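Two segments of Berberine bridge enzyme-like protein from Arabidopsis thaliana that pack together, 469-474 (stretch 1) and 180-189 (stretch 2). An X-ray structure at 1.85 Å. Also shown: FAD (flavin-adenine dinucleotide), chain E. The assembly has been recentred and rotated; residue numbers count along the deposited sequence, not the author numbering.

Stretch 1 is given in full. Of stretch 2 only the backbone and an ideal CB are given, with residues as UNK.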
ATOM      1  N   ALA A 469       1.277  -9.030  -9.673  1.00 17.55           N
ATOM      2  CA  ALA A 469       1.957  -8.186  -8.690  1.00 16.90           C
ATOM      3  C   ALA A 469       1.024  -7.079  -8.155  1.00 16.55           C
ATOM      4  O   ALA A 469       0.169  -6.555  -8.880  1.00 16.23           O
ATOM      5  CB  ALA A 469       3.225  -7.569  -9.315  1.00 13.54           C
ATOM      6  N   TYR A 470       1.199  -6.723  -6.885  1.00 14.48           N
ATOM      7  CA  TYR A 470       0.424  -5.651  -6.248  1.00 14.24           C
ATOM      8  C   TYR A 470       1.110  -4.266  -6.387  1.00 15.21           C
ATOM      9  O   TYR A 470       2.226  -4.062  -5.893  1.00 15.96           O
ATOM     10  CB  TYR A 470       0.202  -6.008  -4.771  1.00 14.65           C
ATOM     11  CG  TYR A 470      -0.653  -5.044  -3.967  1.00 18.99           C
ATOM     12  CD1 TYR A 470      -1.702  -4.325  -4.552  1.00 17.11           C
ATOM     13  CD2 TYR A 470      -0.409  -4.858  -2.608  1.00 21.48           C
ATOM     14  CE1 TYR A 470      -2.474  -3.448  -3.790  1.00 14.03           C
ATOM     15  CE2 TYR A 470      -1.161  -3.986  -1.861  1.00 20.84           C
ATOM     16  CZ  TYR A 470      -2.192  -3.297  -2.450  1.00 17.16           C
ATOM     17  OH  TYR A 470      -2.917  -2.439  -1.674  1.00 18.76           O
ATOM     18  N   VAL A 471       0.427  -3.318  -7.039  1.00 15.53           N
ATOM     19  CA  VAL A 471       1.029  -2.028  -7.412  1.00 14.49           C
ATOM     20  C   VAL A 471       1.388  -1.172  -6.200  1.00 14.12           C
ATOM     21  O   VAL A 471       2.250  -0.292  -6.295  1.00 17.88           O
ATOM     22  CB  VAL A 471       0.108  -1.204  -8.375  1.00 15.62           C
ATOM     23  CG1 VAL A 471      -0.978  -0.417  -7.620  1.00 11.33           C
ATOM     24  CG2 VAL A 471       0.944  -0.260  -9.233  1.00 16.92           C
ATOM     25  N   ASN A 472       0.754  -1.442  -5.064  1.00 14.20           N
ATOM     26  CA  ASN A 472       1.118  -0.766  -3.822  1.00 16.32           C
ATOM     27  C   ASN A 472       2.434  -1.302  -3.255  1.00 17.06           C
ATOM     28  O   ASN A 472       3.035  -0.686  -2.382  1.00 16.98           O
ATOM     29  CB  ASN A 472      -0.001  -0.883  -2.780  1.00 13.14           C
ATOM     30  CG  ASN A 472      -0.949   0.307  -2.806  1.00 14.72           C
ATOM     31  OD1 ASN A 472      -0.613   1.372  -3.317  1.00 16.41           O
ATOM     32  ND2 ASN A 472      -2.129   0.132  -2.243  1.00 13.96           N
ATOM     33  N   PHE A 473       2.886  -2.447  -3.757  1.00 21.19           N
ATOM     34  CA  PHE A 473       4.250  -2.906  -3.480  1.00 22.20           C
ATOM     35  C   PHE A 473       5.114  -2.678  -4.733  1.00 21.85           C
ATOM     36  O   PHE A 473       5.490  -3.633  -5.406  1.00 23.08           O
ATOM     37  CB  PHE A 473       4.282  -4.393  -3.068  1.00 19.02           C
ATOM     38  CG  PHE A 473       3.521  -4.713  -1.791  1.00 17.69           C
ATOM     39  CD1 PHE A 473       3.447  -3.799  -0.745  1.00 19.89           C
ATOM     40  CD2 PHE A 473       2.875  -5.940  -1.640  1.00 14.44           C
ATOM     41  CE1 PHE A 473       2.743  -4.102   0.432  1.00 17.12           C
ATOM     42  CE2 PHE A 473       2.165  -6.246  -0.477  1.00 14.41           C
ATOM     43  CZ  PHE A 473       2.102  -5.326   0.560  1.00 15.93           C
ATOM     44  N   LYS A 474       5.406  -1.419  -5.058  1.00 19.43           N
ATOM     45  CA  LYS A 474       6.153  -1.097  -6.280  1.00 21.20           C
ATOM     46  C   LYS A 474       7.515  -1.808  -6.347  1.00 20.52           C
ATOM     47  O   LYS A 474       8.276  -1.817  -5.375  1.00 24.87           O
ATOM     48  CB  LYS A 474       6.359   0.420  -6.417  1.00 26.11           C
ATOM     49  CG  LYS A 474       5.423   1.109  -7.407  1.00 29.29           C
ATOM     50  CD  LYS A 474       5.916   2.512  -7.716  1.00 31.45           C
ATOM     51  CE  LYS A 474       4.763   3.486  -7.965  1.00 34.88           C
ATOM     52  NZ  LYS A 474       5.239   4.907  -7.953  1.00 34.21           N
ATOM     53  N   UNK A 180      -3.258   8.825   0.241  1.00 18.44           N
ATOM     54  CA  UNK A 180      -3.000   9.226  -1.128  1.00 18.51           C
ATOM     55  C   UNK A 180      -2.463   8.092  -1.981  1.00 20.39           C
ATOM     56  O   UNK A 180      -3.062   7.725  -2.990  1.00 19.59           O
ATOM     57  CB  UNK A 180      -2.015  10.397  -1.149  1.00 18.51           C
ATOM     58  N   UNK A 181      -1.324   7.545  -1.586  1.00 19.61           N
ATOM     59  CA  UNK A 181      -0.724   6.454  -2.323  1.00 13.19           C
ATOM     60  C   UNK A 181      -1.477   5.150  -2.140  1.00 15.56           C
ATOM     61  O   UNK A 181      -1.712   4.426  -3.115  1.00 17.16           O
ATOM     62  CB  UNK A 181       0.734   6.276  -1.896  1.00 13.19           C
ATOM     63  N   UNK A 182      -1.872   4.849  -0.904  1.00 14.63           N
ATOM     64  CA  UNK A 182      -2.470   3.546  -0.621  1.00 15.47           C
ATOM     65  C   UNK A 182      -3.820   3.361  -1.333  1.00 15.99           C
ATOM     66  O   UNK A 182      -4.060   2.326  -1.950  1.00 15.12           O
ATOM     67  CB  UNK A 182      -2.651   3.376   0.889  1.00 15.47           C
ATOM     68  N   UNK A 183      -4.697   4.359  -1.256  1.00 16.70           N
ATOM     69  CA  UNK A 183      -6.033   4.210  -1.828  1.00 15.50           C
ATOM     70  C   UNK A 183      -5.951   4.228  -3.354  1.00 16.16           C
ATOM     71  O   UNK A 183      -6.698   3.521  -4.014  1.00 15.88           O
ATOM     72  CB  UNK A 183      -6.963   5.317  -1.327  1.00 15.50           C
ATOM     73  N   UNK A 184      -5.046   5.026  -3.918  1.00 16.30           N
ATOM     74  CA  UNK A 184      -4.924   5.091  -5.379  1.00 18.33           C
ATOM     75  C   UNK A 184      -4.298   3.815  -5.968  1.00 15.48           C
ATOM     76  O   UNK A 184      -4.337   3.612  -7.180  1.00 16.04           O
ATOM     77  CB  UNK A 184      -4.085   6.308  -5.776  1.00 18.33           C
ATOM     78  N   UNK A 185      -3.751   2.959  -5.106  1.00 14.86           N
ATOM     79  CA  UNK A 185      -3.151   1.702  -5.529  1.00 15.98           C
ATOM     80  C   UNK A 185      -3.918   0.457  -5.096  1.00 16.37           C
ATOM     81  O   UNK A 185      -3.454  -0.661  -5.309  1.00 15.27           O
ATOM     82  CB  UNK A 185      -1.722   1.621  -4.988  1.00 15.98           C
ATOM     83  N   UNK A 186      -5.095   0.653  -4.504  1.00 16.69           N
ATOM     84  CA  UNK A 186      -5.893  -0.446  -3.982  1.00 18.90           C
ATOM     85  C   UNK A 186      -6.086  -0.381  -2.468  1.00 19.68           C
ATOM     86  O   UNK A 186      -6.976   0.325  -1.964  1.00 16.43           O
ATOM     87  CB  UNK A 186      -5.239  -1.777  -4.358  1.00 18.90           C
ATOM     88  N   UNK A 187      -5.263  -1.123  -1.732  1.00 14.18           N
ATOM     89  CA  UNK A 187      -5.256  -1.023  -0.276  1.00 13.14           C
ATOM     90  C   UNK A 187      -5.985  -2.119   0.476  1.00 15.54           C
ATOM     91  O   UNK A 187      -7.182  -2.026   0.691  1.00 16.74           O
ATOM     92  CB  UNK A 187      -5.865   0.321   0.128  1.00 13.14           C
ATOM     93  N   UNK A 188      -5.266  -3.152   0.899  1.00 17.13           N
ATOM     94  CA  UNK A 188      -5.889  -4.226   1.670  1.00 19.01           C
ATOM     95  C   UNK A 188      -5.424  -4.196   3.131  1.00 23.24           C
ATOM     96  O   UNK A 188      -4.361  -3.652   3.460  1.00 24.12           O
ATOM     97  CB  UNK A 188      -5.568  -5.584   1.042  1.00 19.01           C
ATOM     98  N   UNK A 189      -6.238  -4.791   3.995  1.00 21.78           N
ATOM     99  CA  UNK A 189      -5.970  -4.890   5.419  1.00 17.93           C
ATOM    100  C   UNK A 189      -6.922  -5.944   5.960  1.00 15.70           C
ATOM    101  O   UNK A 189      -7.480  -6.730   5.181  1.00 14.52           O
ATOM    102  CB  UNK A 189      -6.141  -3.547   6.131  1.00 17.93           C
TER
HETATM  103  PA  FAD E 603       3.715   7.788  -1.132  1.00 19.33           P
HETATM  104  O1A FAD E 603       5.174   7.478  -1.353  1.00 16.53           O
HETATM  105  O2A FAD E 603       3.485   9.185  -0.604  1.00 22.48           O
HETATM  106  O5B FAD E 603       2.893   7.521  -2.497  1.00 21.27           O
HETATM  107  C5B FAD E 603       3.092   6.337  -3.257  1.00 21.66           C
HETATM  108  C4B FAD E 603       2.691   6.503  -4.729  1.00 19.79           C
HETATM  109  O4B FAD E 603       1.415   7.114  -4.799  1.00 17.36           O
HETATM  110  C3B FAD E 603       3.670   7.399  -5.473  1.00 21.02           C
HETATM  111  O3B FAD E 603       3.846   6.967  -6.806  1.00 17.24           O
HETATM  112  C2B FAD E 603       2.994   8.757  -5.422  1.00 24.69           C
HETATM  113  O2B FAD E 603       3.357   9.587  -6.510  1.00 24.27           O
HETATM  114  C1B FAD E 603       1.511   8.399  -5.390  1.00 18.46           C
HETATM  115  N9A FAD E 603       0.661   9.369  -4.666  1.00 16.91           N
HETATM  116  C8A FAD E 603       0.647   9.674  -3.323  1.00 16.45           C
HETATM  117  N7A FAD E 603      -0.314  10.610  -3.106  1.00 16.40           N
HETATM  118  C5A FAD E 603      -0.913  10.905  -4.284  1.00 17.79           C
HETATM  119  C6A FAD E 603      -1.940  11.778  -4.646  1.00 18.31           C
HETATM  120  N6A FAD E 603      -2.703  12.352  -3.724  1.00 17.68           N
HETATM  121  N1A FAD E 603      -2.338  11.854  -5.967  1.00 19.49           N
HETATM  122  C2A FAD E 603      -1.731  11.066  -6.919  1.00 15.59           C
HETATM  123  N3A FAD E 603      -0.712  10.208  -6.554  1.00 17.51           N
HETATM  124  C4A FAD E 603      -0.310  10.126  -5.265  1.00 18.39           C
HETATM  125  N1  FAD E 603      -0.181  -1.679   1.469  1.00 18.24           N
HETATM  126  C2  FAD E 603      -1.254  -2.537   1.644  1.00 23.95           C
HETATM  127  O2  FAD E 603      -2.266  -2.426   0.941  1.00 15.93           O
HETATM  128  N3  FAD E 603      -1.192  -3.513   2.631  1.00 28.03           N
HETATM  129  C4  FAD E 603      -0.076  -3.647   3.441  1.00 25.29           C
HETATM  130  O4  FAD E 603      -0.103  -4.446   4.378  1.00 24.15           O
HETATM  131  C4X FAD E 603       0.994  -2.766   3.276  1.00 22.61           C
HETATM  132  N5  FAD E 603       2.070  -2.778   4.150  1.00 19.88           N
HETATM  133  C5X FAD E 603       2.955  -1.710   4.157  1.00 19.29           C
HETATM  134  C6  FAD E 603       3.896  -1.557   5.173  1.00 19.06           C
HETATM  135  C7  FAD E 603       4.787  -0.481   5.162  1.00 20.95           C
HETATM  136  C7M FAD E 603       5.803  -0.334   6.255  1.00 20.66           C
HETATM  137  C8  FAD E 603       4.708   0.481   4.152  1.00 21.00           C
HETATM  138  C8M FAD E 603       5.668   1.633   4.102  1.00 16.28           C
HETATM  139  C9  FAD E 603       3.771   0.327   3.136  1.00 23.36           C
HETATM  140  C9A FAD E 603       2.930  -0.789   3.107  1.00 22.54           C
HETATM  141  N10 FAD E 603       2.018  -0.966   2.078  1.00 17.20           N
HETATM  142  C10 FAD E 603       0.913  -1.763   2.301  1.00 16.46           C
HETATM  143  C1' FAD E 603       2.187  -0.241   0.779  1.00 11.40           C
HETATM  144  C2' FAD E 603       1.488   1.105   0.737  1.00 14.78           C
HETATM  145  O2' FAD E 603       0.093   0.903   0.781  1.00 20.14           O
HETATM  146  C3' FAD E 603       1.910   1.803  -0.550  1.00 15.36           C
HETATM  147  O3' FAD E 603       3.291   2.084  -0.472  1.00 19.46           O
HETATM  148  C4' FAD E 603       1.196   3.117  -0.748  1.00 12.97           C
HETATM  149  O4' FAD E 603       1.191   3.454  -2.111  1.00 14.89           O
HETATM  150  C5' FAD E 603       1.956   4.213  -0.035  1.00 13.28           C
HETATM  151  O5' FAD E 603       1.125   5.345   0.071  1.00 15.51           O
HETATM  152  P   FAD E 603       1.760   6.669   0.714  1.00 18.14           P
HETATM  153  O1P FAD E 603       0.844   7.841   0.482  1.00 15.08           O
HETATM  154  O2P FAD E 603       2.036   6.476   2.184  1.00 13.22           O
HETATM  155  O3P FAD E 603       3.161   6.696  -0.084  1.00 22.20           O

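Position 180 lies in a helix, beyond the reach of stretch 1. Its ideal CB would sit 2.6 Å from FAD N7A, a clash, so the adenine leaves no room for a side chain. The residue is Gly180.

Position 181 is helical, and its CB direction is sideways to stretch 1. The ideal CB would come within 2.2 Å of FAD O5', so only glycine fits. Gly181 also gives its N to FAD O1P, a hydrogen bond of 3.0 Å.

Position 182 is helical too. The ideal CB points sideways and stays 4.5 Å from Asn472 ND2, so many side chains would be tolerated. The backbone makes the main contact: Asn472 ND2 donates to the carbonyl O of 182 at 2.9 Å. The residue is Gln182; its OE1 is hydrogen-bonded elsewhere in the structure.

Position 183 points away from stretch 1, which sets no limit on it. It is Phe183.

Position 184 points sideways, with nothing of stretch 1 within 5.5 Å of its ideal CB. Small or polar residues are among those that would suit. It is Ser184, chi1 p, with OG turned back toward the helix backbone.

Position 185 faces stretch 1 directly. Its ideal CB would lie 2.0 Å from Asn472 OD1, a clash, and a tight 3.4 Å from Val471 CG1. Glycine is the choice. Gly185 lets the two stretches come close, its CA 5.2 Å from Asn472 CA, and its O lies 3.3 Å from Tyr470 CE1.

Position 186 has phi/psi of 117/-97. A CB would jam against the preceding carbonyl O. The backbone angles alone call for glycine; the CB would also be tight, 3.3 Å from Tyr470 CE1. The residue is Gly186.

Position 187 points away, so stretch 1 does not exclude a CB. The backbone does: at 101/95 it would again meet the preceding carbonyl O. The residue is Gly187. Its N donates to Tyr470 OH at 2.7 Å, and that hydroxyl in turn donates to FAD O2, also at 2.7 Å.

Position 188 starts sideways, its ideal CB 4.9 Å from Tyr470 OH. A long side chain could turn toward the rings of Tyr470 and Phe473; an aromatic or a large aliphatic would suit. It is Tyr188, chi1 p. Its CE2 reaches Tyr470 CE2 at 3.3 Å in an oblique ring pair, and its OH lies 3.3 Å from Phe473 CE2 at that ring's edge. The backbone N donates to FAD O2 at 3.1 Å.

Position 189 is out of reach of stretch 1, which gives no preference. It is Gly189.

Stretch 2 180-189: GGQFSGGGYG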
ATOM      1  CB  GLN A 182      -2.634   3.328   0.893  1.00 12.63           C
ATOM      2  CG  GLN A 182      -3.208   1.945   1.216  1.00 16.31           C
ATOM      3  CD  GLN A 182      -3.392   1.657   2.702  1.00 21.95           C
ATOM      4  OE1 GLN A 182      -4.507   1.670   3.204  1.00 28.10           O
ATOM      5  NE2 GLN A 182      -2.303   1.354   3.395  1.00 22.12           N
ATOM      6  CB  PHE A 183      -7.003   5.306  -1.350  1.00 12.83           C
ATOM      7  CG  PHE A 183      -7.351   5.245   0.123  1.00 15.22           C
ATOM      8  CD1 PHE A 183      -6.632   4.450   1.014  1.00 16.58           C
ATOM      9  CD2 PHE A 183      -8.411   5.994   0.618  1.00 16.81           C
ATOM     10  CE1 PHE A 183      -6.960   4.410   2.377  1.00 12.66           C
ATOM     11  CE2 PHE A 183      -8.750   5.955   1.975  1.00 15.06           C
ATOM     12  CZ  PHE A 183      -8.020   5.159   2.854  1.00 12.54           C
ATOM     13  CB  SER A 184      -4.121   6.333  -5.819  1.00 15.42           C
ATOM     14  OG  SER A 184      -2.723   6.219  -5.574  1.00 16.20           O
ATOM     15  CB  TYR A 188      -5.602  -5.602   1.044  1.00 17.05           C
ATOM     16  CG  TYR A 188      -4.164  -6.095   1.130  1.00 15.32           C
ATOM     17  CD1 TYR A 188      -3.642  -6.604   2.316  1.00 16.95           C
ATOM     18  CD2 TYR A 188      -3.341  -6.083   0.015  1.00 16.95           C
ATOM     19  CE1 TYR A 188      -2.335  -7.058   2.398  1.00 18.40           C
ATOM     20  CE2 TYR A 188      -2.026  -6.537   0.084  1.00 21.15           C
ATOM     21  CZ  TYR A 188      -1.528  -7.026   1.280  1.00 20.88           C
ATOM     22  OH  TYR A 188      -0.227  -7.489   1.343  1.00 18.34           O
TER
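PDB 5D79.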